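Local atomic coordinates of CofB (Escherichia coli, PDB entry 5AX6), a protein that is a minor pilin of the type IVb pilus CFA/III of human enterotoxigenic Escherichia coli, forms a homotrimer and probably takes part in pilus assembly. Residues I123-F128 against D143-F148; I180-R185 against R194-S199. One frame throughout, in Å; residues are numbered along the deposited sequence.

Contact 1: residues I123-F128 against D143-F148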
ATOM      1  N   ILE A 123      11.599 -35.804  22.731  1.00 22.91           N
ATOM      2  CA  ILE A 123      11.425 -36.487  21.447  1.00 19.51           C
ATOM      3  C   ILE A 123      12.403 -37.645  21.328  1.00 21.03           C
ATOM      4  O   ILE A 123      13.615 -37.454  21.391  1.00 20.91           O
ATOM      5  CB  ILE A 123      11.618 -35.534  20.259  1.00 19.13           C
ATOM      6  CG1 ILE A 123      10.610 -34.389  20.342  1.00 20.53           C
ATOM      7  CG2 ILE A 123      11.468 -36.303  18.932  1.00 19.77           C
ATOM      8  CD1 ILE A 123      10.918 -33.213  19.422  1.00 24.63           C
ATOM      9  N   ASP A 124      11.873 -38.853  21.151  1.00 21.30           N
ATOM     10  CA  ASP A 124      12.701 -40.051  21.128  1.00 22.12           C
ATOM     11  C   ASP A 124      12.974 -40.538  19.703  1.00 19.88           C
ATOM     12  O   ASP A 124      13.950 -41.233  19.432  1.00 22.33           O
ATOM     13  CB  ASP A 124      12.023 -41.166  21.934  1.00 24.23           C
ATOM     14  CG  ASP A 124      12.965 -42.311  22.242  1.00 32.15           C
ATOM     15  OD1 ASP A 124      14.102 -42.042  22.698  1.00 33.26           O
ATOM     16  OD2 ASP A 124      12.578 -43.477  22.021  1.00 30.10           O
ATOM     17  N   ARG A 125      12.098 -40.155  18.787  1.00 18.48           N
ATOM     18  CA  ARG A 125      12.102 -40.750  17.469  1.00 18.85           C
ATOM     19  C   ARG A 125      11.165 -39.975  16.563  1.00 16.24           C
ATOM     20  O   ARG A 125      10.164 -39.414  17.024  1.00 19.71           O
ATOM     21  CB  ARG A 125      11.682 -42.220  17.578  1.00 21.46           C
ATOM     22  CG  ARG A 125      11.159 -42.838  16.319  1.00 20.36           C
ATOM     23  CD  ARG A 125      10.774 -44.287  16.586  1.00 20.05           C
ATOM     24  NE  ARG A 125       9.864 -44.785  15.562  1.00 18.87           N
ATOM     25  CZ  ARG A 125       9.428 -46.033  15.507  1.00 24.10           C
ATOM     26  NH1 ARG A 125       9.837 -46.915  16.414  1.00 19.25           N
ATOM     27  NH2 ARG A 125       8.600 -46.399  14.538  1.00 20.80           N
ATOM     28  N   ILE A 126      11.521 -39.924  15.286  1.00 19.07           N
ATOM     29  CA  ILE A 126      10.740 -39.227  14.272  1.00 18.68           C
ATOM     30  C   ILE A 126      10.492 -40.161  13.109  1.00 19.42           C
ATOM     31  O   ILE A 126      11.411 -40.854  12.657  1.00 21.50           O
ATOM     32  CB  ILE A 126      11.456 -37.956  13.781  1.00 15.45           C
ATOM     33  CG1 ILE A 126      11.661 -36.988  14.950  1.00 19.40           C
ATOM     34  CG2 ILE A 126      10.667 -37.287  12.651  1.00 16.79           C
ATOM     35  CD1 ILE A 126      12.618 -35.830  14.626  1.00 22.38           C
ATOM     36  N   ASP A 127       9.243 -40.205  12.644  1.00 17.92           N
ATOM     37  CA  ASP A 127       8.866 -41.029  11.500  1.00 18.53           C
ATOM     38  C   ASP A 127       8.410 -40.132  10.353  1.00 17.15           C
ATOM     39  O   ASP A 127       7.418 -39.429  10.507  1.00 18.27           O
ATOM     40  CB  ASP A 127       7.716 -42.005  11.851  1.00 19.66           C
ATOM     41  CG  ASP A 127       8.110 -43.068  12.882  1.00 26.51           C
ATOM     42  OD1 ASP A 127       9.249 -43.030  13.392  1.00 22.57           O
ATOM     43  OD2 ASP A 127       7.256 -43.940  13.198  1.00 26.08           O
ATOM     44  N   PHE A 128       9.122 -40.166   9.227  1.00 15.33           N
ATOM     45  CA  PHE A 128       8.715 -39.470   8.001  1.00 17.18           C
ATOM     46  C   PHE A 128       7.874 -40.430   7.168  1.00 17.97           C
ATOM     47  O   PHE A 128       8.424 -41.310   6.496  1.00 18.18           O
ATOM     48  CB  PHE A 128       9.919 -39.013   7.166  1.00 16.45           C
ATOM     49  CG  PHE A 128      10.712 -37.883   7.770  1.00 18.90           C
ATOM     50  CD1 PHE A 128      10.134 -36.988   8.651  1.00 20.30           C
ATOM     51  CD2 PHE A 128      12.044 -37.710   7.421  1.00 19.64           C
ATOM     52  CE1 PHE A 128      10.884 -35.939   9.196  1.00 19.85           C
ATOM     53  CE2 PHE A 128      12.793 -36.668   7.958  1.00 20.82           C
ATOM     54  CZ  PHE A 128      12.211 -35.791   8.844  1.00 16.80           C
ATOM     55  N   ASP A 143       5.519 -37.969  12.178  1.00 18.91           N
ATOM     56  CA  ASP A 143       5.179 -38.433  13.518  1.00 16.09           C
ATOM     57  C   ASP A 143       6.342 -38.214  14.475  1.00 18.82           C
ATOM     58  O   ASP A 143       7.476 -38.537  14.144  1.00 19.44           O
ATOM     59  CB  ASP A 143       4.821 -39.927  13.505  1.00 16.20           C
ATOM     60  CG  ASP A 143       3.501 -40.219  12.805  1.00 22.25           C
ATOM     61  OD1 ASP A 143       2.665 -39.294  12.661  1.00 21.00           O
ATOM     62  OD2 ASP A 143       3.296 -41.395  12.421  1.00 21.84           O
ATOM     63  N   PHE A 144       6.040 -37.701  15.663  1.00 16.42           N
ATOM     64  CA  PHE A 144       7.023 -37.510  16.722  1.00 16.98           C
ATOM     65  C   PHE A 144       6.644 -38.384  17.910  1.00 17.52           C
ATOM     66  O   PHE A 144       5.551 -38.240  18.456  1.00 21.64           O
ATOM     67  CB  PHE A 144       7.084 -36.038  17.154  1.00 15.88           C
ATOM     68  CG  PHE A 144       7.520 -35.103  16.067  1.00 21.16           C
ATOM     69  CD1 PHE A 144       8.859 -34.741  15.936  1.00 20.89           C
ATOM     70  CD2 PHE A 144       6.594 -34.584  15.174  1.00 21.77           C
ATOM     71  CE1 PHE A 144       9.271 -33.880  14.920  1.00 19.18           C
ATOM     72  CE2 PHE A 144       6.985 -33.718  14.172  1.00 19.17           C
ATOM     73  CZ  PHE A 144       8.330 -33.361  14.041  1.00 16.91           C
ATOM     74  N   ILE A 145       7.528 -39.297  18.289  1.00 18.74           N
ATOM     75  CA  ILE A 145       7.287 -40.151  19.447  1.00 19.77           C
ATOM     76  C   ILE A 145       7.968 -39.499  20.633  1.00 22.73           C
ATOM     77  O   ILE A 145       9.184 -39.297  20.626  1.00 21.36           O
ATOM     78  CB  ILE A 145       7.812 -41.593  19.243  1.00 20.81           C
ATOM     79  CG1 ILE A 145       6.932 -42.348  18.238  1.00 25.19           C
ATOM     80  CG2 ILE A 145       7.838 -42.359  20.561  1.00 25.12           C
ATOM     81  CD1 ILE A 145       7.085 -41.864  16.812  1.00 33.16           C
ATOM     82  N   LEU A 146       7.165 -39.125  21.620  1.00 20.37           N
ATOM     83  CA  LEU A 146       7.667 -38.469  22.823  1.00 22.66           C
ATOM     84  C   LEU A 146       7.702 -39.462  23.965  1.00 25.60           C
ATOM     85  O   LEU A 146       6.685 -40.072  24.281  1.00 28.64           O
ATOM     86  CB  LEU A 146       6.788 -37.276  23.200  1.00 28.18           C
ATOM     87  CG  LEU A 146       7.051 -35.953  22.477  1.00 29.64           C
ATOM     88  CD1 LEU A 146       7.196 -36.190  20.995  1.00 31.79           C
ATOM     89  CD2 LEU A 146       5.921 -34.967  22.771  1.00 36.30           C
ATOM     90  N   THR A 147       8.873 -39.632  24.572  1.00 27.64           N
ATOM     91  CA  THR A 147       9.009 -40.566  25.678  1.00 27.38           C
ATOM     92  C   THR A 147       8.763 -39.869  27.019  1.00 36.69           C
ATOM     93  O   THR A 147       9.222 -38.745  27.251  1.00 32.58           O
ATOM     94  CB  THR A 147      10.391 -41.234  25.670  1.00 31.80           C
ATOM     95  OG1 THR A 147      10.468 -42.177  26.744  1.00 42.73           O
ATOM     96  CG2 THR A 147      11.501 -40.191  25.812  1.00 30.13           C
ATOM     97  N   PHE A 148       7.994 -40.543  27.871  1.00 38.77           N
ATOM     98  CA  PHE A 148       7.739 -40.132  29.246  1.00 44.53           C
ATOM     99  C   PHE A 148       8.788 -40.729  30.168  1.00 50.27           C
ATOM    100  O   PHE A 148       8.947 -41.949  30.214  1.00 49.79           O
ATOM    101  CB  PHE A 148       6.367 -40.611  29.720  1.00 47.37           C
ATOM    102  CG  PHE A 148       5.233 -39.682  29.415  1.00 49.62           C
ATOM    103  CD1 PHE A 148       5.159 -38.435  30.009  1.00 56.80           C
ATOM    104  CD2 PHE A 148       4.189 -40.091  28.592  1.00 52.55           C
ATOM    105  CE1 PHE A 148       4.087 -37.592  29.748  1.00 61.92           C
ATOM    106  CE2 PHE A 148       3.114 -39.256  28.331  1.00 50.39           C
ATOM    107  CZ  PHE A 148       3.065 -38.004  28.908  1.00 56.26           C
TER
HETATM  108  O   HOH W   1       4.473 -43.663  13.304  1.00 21.58           O
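A classic beta bulge interrupts the antiparallel hairpin of strands 121-130 and 139-148, with Asp124 and Arg125 together facing Ile145. Asp124 N gives its hydrogen to Ile145 O (2.8 Å), and Ile145 N reaches Arg125 O (2.9 Å). The near-helical backbone of Asp124 (phi -101°, psi -23°) takes up the extra residue; beyond it Asp127 and Asp143 form a regular hydrogen-bonded pair, joined by both backbone bonds.

On the face of Ile123, Ile126, Phe144 and Leu146 the contact is apolar. Ile126 lies alongside Phe144, pointing the same way, and its CG1 comes within 3.7 Å of Phe144 CD1. Ile123 CG1 meets Leu146 CD1 at 3.9 Å, while Ile123 CG2 lies at the edge of the Phe144 ring. Helix 4-25 covers this face, with Leu14 against Ile123 and Ile18 against Phe144.

The other face is mainly charged, with Ile145 CD1 set beside Arg125 CG and Asp127 OD2. Asp127 CG is anti to its own carbonyl carbon (chi1 -66°), which swings it back toward Arg125. The guanidinium grips this carboxylate side-on: NE donates to the syn lone pair of OD1 (2.9 Å) and NH2 to OD2 (3.1 Å), so neither group can rotate freely. Arg125 NH1 bonds Ala190 O, and Phe74 makes a cation-pi contact. Across the strands the CB atoms of Asp127 and Asp143 are 3.9 Å apart; a water lies between their OD2 atoms, and Ser226 and Arg141 bind Asp143, which probably eases the repulsion between the two acids. A sheet with one apolar face laid on the N-terminal helix is the hallmark of the type IV pilin fold.

Contact 2: residues I180-R185 against R194-S199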
ATOM      1  N   ILE A 180      -3.214 -37.678  18.137  1.00 23.20           N
ATOM      2  CA  ILE A 180      -2.313 -37.999  19.226  1.00 22.32           C
ATOM      3  C   ILE A 180      -2.625 -39.411  19.674  1.00 24.69           C
ATOM      4  O   ILE A 180      -3.758 -39.699  20.031  1.00 24.31           O
ATOM      5  CB  ILE A 180      -2.491 -37.033  20.405  1.00 24.23           C
ATOM      6  CG1 ILE A 180      -2.151 -35.602  19.969  1.00 34.65           C
ATOM      7  CG2 ILE A 180      -1.650 -37.485  21.586  1.00 22.48           C
ATOM      8  CD1 ILE A 180      -2.514 -34.550  20.997  1.00 39.06           C
ATOM      9  N   TYR A 181      -1.627 -40.286  19.637  1.00 22.89           N
ATOM     10  CA  TYR A 181      -1.816 -41.674  20.035  1.00 22.51           C
ATOM     11  C   TYR A 181      -0.974 -41.989  21.250  1.00 24.59           C
ATOM     12  O   TYR A 181       0.107 -41.425  21.436  1.00 23.00           O
ATOM     13  CB  TYR A 181      -1.446 -42.635  18.898  1.00 18.98           C
ATOM     14  CG  TYR A 181      -2.512 -42.830  17.858  1.00 23.75           C
ATOM     15  CD1 TYR A 181      -3.191 -44.036  17.755  1.00 25.28           C
ATOM     16  CD2 TYR A 181      -2.854 -41.810  16.983  1.00 22.49           C
ATOM     17  CE1 TYR A 181      -4.173 -44.225  16.795  1.00 26.17           C
ATOM     18  CE2 TYR A 181      -3.827 -41.983  16.020  1.00 24.22           C
ATOM     19  CZ  TYR A 181      -4.484 -43.196  15.929  1.00 31.93           C
ATOM     20  OH  TYR A 181      -5.457 -43.368  14.974  1.00 27.82           O
ATOM     21  N   VAL A 182      -1.465 -42.909  22.073  1.00 21.72           N
ATOM     22  CA  VAL A 182      -0.662 -43.453  23.155  1.00 23.71           C
ATOM     23  C   VAL A 182       0.196 -44.587  22.600  1.00 24.48           C
ATOM     24  O   VAL A 182      -0.306 -45.463  21.881  1.00 27.71           O
ATOM     25  CB  VAL A 182      -1.544 -43.970  24.309  1.00 24.39           C
ATOM     26  CG1 VAL A 182      -0.695 -44.659  25.361  1.00 27.36           C
ATOM     27  CG2 VAL A 182      -2.337 -42.827  24.916  1.00 32.28           C
ATOM     28  N   VAL A 183       1.489 -44.568  22.907  1.00 21.10           N
ATOM     29  CA  VAL A 183       2.359 -45.649  22.479  1.00 22.21           C
ATOM     30  C   VAL A 183       3.068 -46.258  23.679  1.00 21.44           C
ATOM     31  O   VAL A 183       3.109 -45.664  24.751  1.00 23.38           O
ATOM     32  CB  VAL A 183       3.380 -45.172  21.419  1.00 25.91           C
ATOM     33  CG1 VAL A 183       2.635 -44.747  20.146  1.00 19.83           C
ATOM     34  CG2 VAL A 183       4.248 -44.025  21.952  1.00 21.77           C
ATOM     35  N   GLU A 184       3.601 -47.458  23.496  1.00 23.19           N
ATOM     36  CA  GLU A 184       4.228 -48.172  24.587  1.00 26.55           C
ATOM     37  C   GLU A 184       5.393 -49.003  24.088  1.00 28.52           C
ATOM     38  O   GLU A 184       5.466 -49.371  22.910  1.00 23.80           O
ATOM     39  CB  GLU A 184       3.205 -49.075  25.297  1.00 23.65           C
ATOM     40  CG  GLU A 184       2.638 -50.158  24.392  1.00 24.98           C
ATOM     41  CD  GLU A 184       1.573 -51.020  25.063  1.00 32.77           C
ATOM     42  OE1 GLU A 184       0.453 -50.521  25.319  1.00 29.85           O
ATOM     43  OE2 GLU A 184       1.860 -52.208  25.325  1.00 28.10           O
ATOM     44  N   ARG A 185       6.311 -49.299  24.994  1.00 28.00           N
ATOM     45  CA  ARG A 185       7.346 -50.268  24.701  1.00 29.87           C
ATOM     46  C   ARG A 185       7.647 -51.042  25.971  1.00 34.72           C
ATOM     47  O   ARG A 185       7.375 -50.568  27.079  1.00 31.24           O
ATOM     48  CB  ARG A 185       8.602 -49.598  24.154  1.00 25.77           C
ATOM     49  CG  ARG A 185       9.211 -48.573  25.070  1.00 24.52           C
ATOM     50  CD  ARG A 185      10.349 -47.856  24.375  1.00 27.06           C
ATOM     51  NE  ARG A 185      10.933 -46.814  25.208  1.00 27.43           N
ATOM     52  CZ  ARG A 185      11.914 -46.010  24.821  1.00 33.37           C
ATOM     53  NH1 ARG A 185      12.425 -46.118  23.597  1.00 32.38           N
ATOM     54  NH2 ARG A 185      12.378 -45.088  25.653  1.00 29.72           N
ATOM     55  N   ARG A 194       5.268 -49.241  20.024  1.00 24.53           N
ATOM     56  CA  ARG A 194       4.111 -49.722  19.277  1.00 22.50           C
ATOM     57  C   ARG A 194       2.862 -49.013  19.780  1.00 17.85           C
ATOM     58  O   ARG A 194       2.851 -48.482  20.889  1.00 23.71           O
ATOM     59  CB  ARG A 194       3.947 -51.239  19.425  1.00 22.46           C
ATOM     60  CG  ARG A 194       3.638 -51.641  20.863  1.00 24.25           C
ATOM     61  CD  ARG A 194       3.217 -53.108  21.015  1.00 30.86           C
ATOM     62  NE  ARG A 194       3.102 -53.431  22.436  1.00 32.41           N
ATOM     63  CZ  ARG A 194       4.131 -53.789  23.199  1.00 34.22           C
ATOM     64  NH1 ARG A 194       5.347 -53.913  22.671  1.00 29.73           N
ATOM     65  NH2 ARG A 194       3.941 -54.035  24.489  1.00 40.78           N
ATOM     66  N   LEU A 195       1.815 -48.994  18.967  1.00 22.20           N
ATOM     67  CA  LEU A 195       0.558 -48.392  19.394  1.00 19.73           C
ATOM     68  C   LEU A 195      -0.017 -49.145  20.593  1.00 25.67           C
ATOM     69  O   LEU A 195      -0.087 -50.370  20.597  1.00 21.98           O
ATOM     70  CB  LEU A 195      -0.451 -48.374  18.246  1.00 22.80           C
ATOM     71  CG  LEU A 195      -0.055 -47.535  17.034  1.00 27.98           C
ATOM     72  CD1 LEU A 195      -1.053 -47.740  15.907  1.00 25.53           C
ATOM     73  CD2 LEU A 195       0.009 -46.062  17.430  1.00 21.91           C
ATOM     74  N   THR A 196      -0.395 -48.407  21.620  1.00 24.52           N
ATOM     75  CA  THR A 196      -1.151 -48.992  22.715  1.00 30.20           C
ATOM     76  C   THR A 196      -2.531 -49.355  22.180  1.00 29.41           C
ATOM     77  O   THR A 196      -3.101 -48.601  21.391  1.00 23.63           O
ATOM     78  CB  THR A 196      -1.256 -48.017  23.898  1.00 27.20           C
ATOM     79  OG1 THR A 196       0.047 -47.832  24.469  1.00 26.43           O
ATOM     80  CG2 THR A 196      -2.217 -48.551  24.968  1.00 29.12           C
ATOM     81  N   THR A 197      -3.058 -50.517  22.565  1.00 25.98           N
ATOM     82  CA  THR A 197      -4.376 -50.930  22.075  1.00 28.05           C
ATOM     83  C   THR A 197      -5.328 -51.308  23.208  1.00 32.74           C
ATOM     84  O   THR A 197      -4.903 -51.750  24.276  1.00 30.17           O
ATOM     85  CB  THR A 197      -4.302 -52.150  21.119  1.00 32.07           C
ATOM     86  OG1 THR A 197      -3.656 -53.238  21.789  1.00 33.88           O
ATOM     87  CG2 THR A 197      -3.550 -51.812  19.819  1.00 27.23           C
ATOM     88  N   ILE A 198      -6.615 -51.119  22.939  1.00 31.58           N
ATOM     89  CA  ILE A 198      -7.702 -51.535  23.815  1.00 36.53           C
ATOM     90  C   ILE A 198      -8.585 -52.480  23.007  1.00 32.01           C
ATOM     91  O   ILE A 198      -9.268 -52.047  22.077  1.00 36.73           O
ATOM     92  CB  ILE A 198      -8.541 -50.342  24.314  1.00 43.00           C
ATOM     93  CG1 ILE A 198      -7.670 -49.334  25.069  1.00 32.05           C
ATOM     94  CG2 ILE A 198      -9.699 -50.824  25.176  1.00 48.60           C
ATOM     95  CD1 ILE A 198      -6.968 -49.911  26.265  1.00 38.34           C
ATOM     96  N   SER A 199      -8.556 -53.765  23.341  1.00 36.20           N
ATOM     97  CA  SER A 199      -9.265 -54.767  22.545  1.00 36.02           C
ATOM     98  C   SER A 199      -8.854 -54.686  21.080  1.00 36.22           C
ATOM     99  O   SER A 199      -9.696 -54.744  20.182  1.00 36.76           O
ATOM    100  CB  SER A 199     -10.777 -54.594  22.679  1.00 42.83           C
ATOM    101  OG  SER A 199     -11.204 -54.941  23.984  1.00 49.92           O
TER
HETATM  102  O   HOH W   2      -1.527 -52.133  24.367  1.00 29.48           O
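Glu184 and Arg194 form a hydrogen-bonded pair near the loop end of the beta hairpin made by strands 179-185 and 194-198, in the antiparallel sheet of the pilin domain. Glu184 N binds Arg194 O, and Arg194 N binds Glu184 O. One pair further on, Val183 faces Leu195 and their side chains diverge; Thr196 N then reaches Val182 O.

The Glu184 side chain bridges Arg194 and Thr196. Its CB lies 3.5 Å from Thr196 OG1. CG, set between the backbone N and the carbonyl carbon (chi1 63°), passes over one face of the Arg194 guanidinium, 3.8 Å from NE. From there the chain runs extended to CD, and the carboxylate splits its two oxygens between two partners. OE2 offers its anti lone pair to Arg194 NH2 (2.9 Å), closing a salt bridge in which the carboxylate and guanidinium planes are turned 59° apart. This oxygen sits 32° out of the guanidinium plane, unlike a flat, two-pronged pairing; the same NH2 also binds Asn186 OD1. OE1 takes the hydroxyl hydrogen of Thr196 OG1 (2.8 Å), likewise on its anti side, and the two side chains cross at about a right angle. Val182 CG1 packs against that hydroxyl at 3.4 Å.

Away from the acid, Leu195 CD2 touches both Val183 CG1 and the Tyr181 ring, 3.8 Å from Tyr181 CD1. Tyr181 OH reaches a subunit boundary, bonding Asn64 OD1 of its own chain and Gln48 OE1 of the second subunit. Past Thr196, direct pairing gives way to solvent: one water donates to Glu184 OE1 (2.7 Å) and accepts from Thr197 N (2.9 Å).

How the contacts relate
Contacts 1 and 2 are two hairpins of one antiparallel sheet in the pilin domain, with strand 220-227 running between them; their centres lie 13 Å apart. Contact 1 is buried, one face apolar under the N-terminal helix, and its charges are paired within the protein. Contact 2 is only partly buried: its acid is shared by a threonine, an arginine and a water, and its tyrosine meets another subunit. Where contact 1 accommodates a bulge and then resumes regular pairing, in contact 2 the backbone bonds between the segments stop after the loop residue Thr196. The hairpins also touch directly, through a salt bridge from Asp124 OD2 to Arg185 NH1 (3.1 Å), the same oxygen also accepting from Trp193 NE1, and packing of Ile145 on Val183.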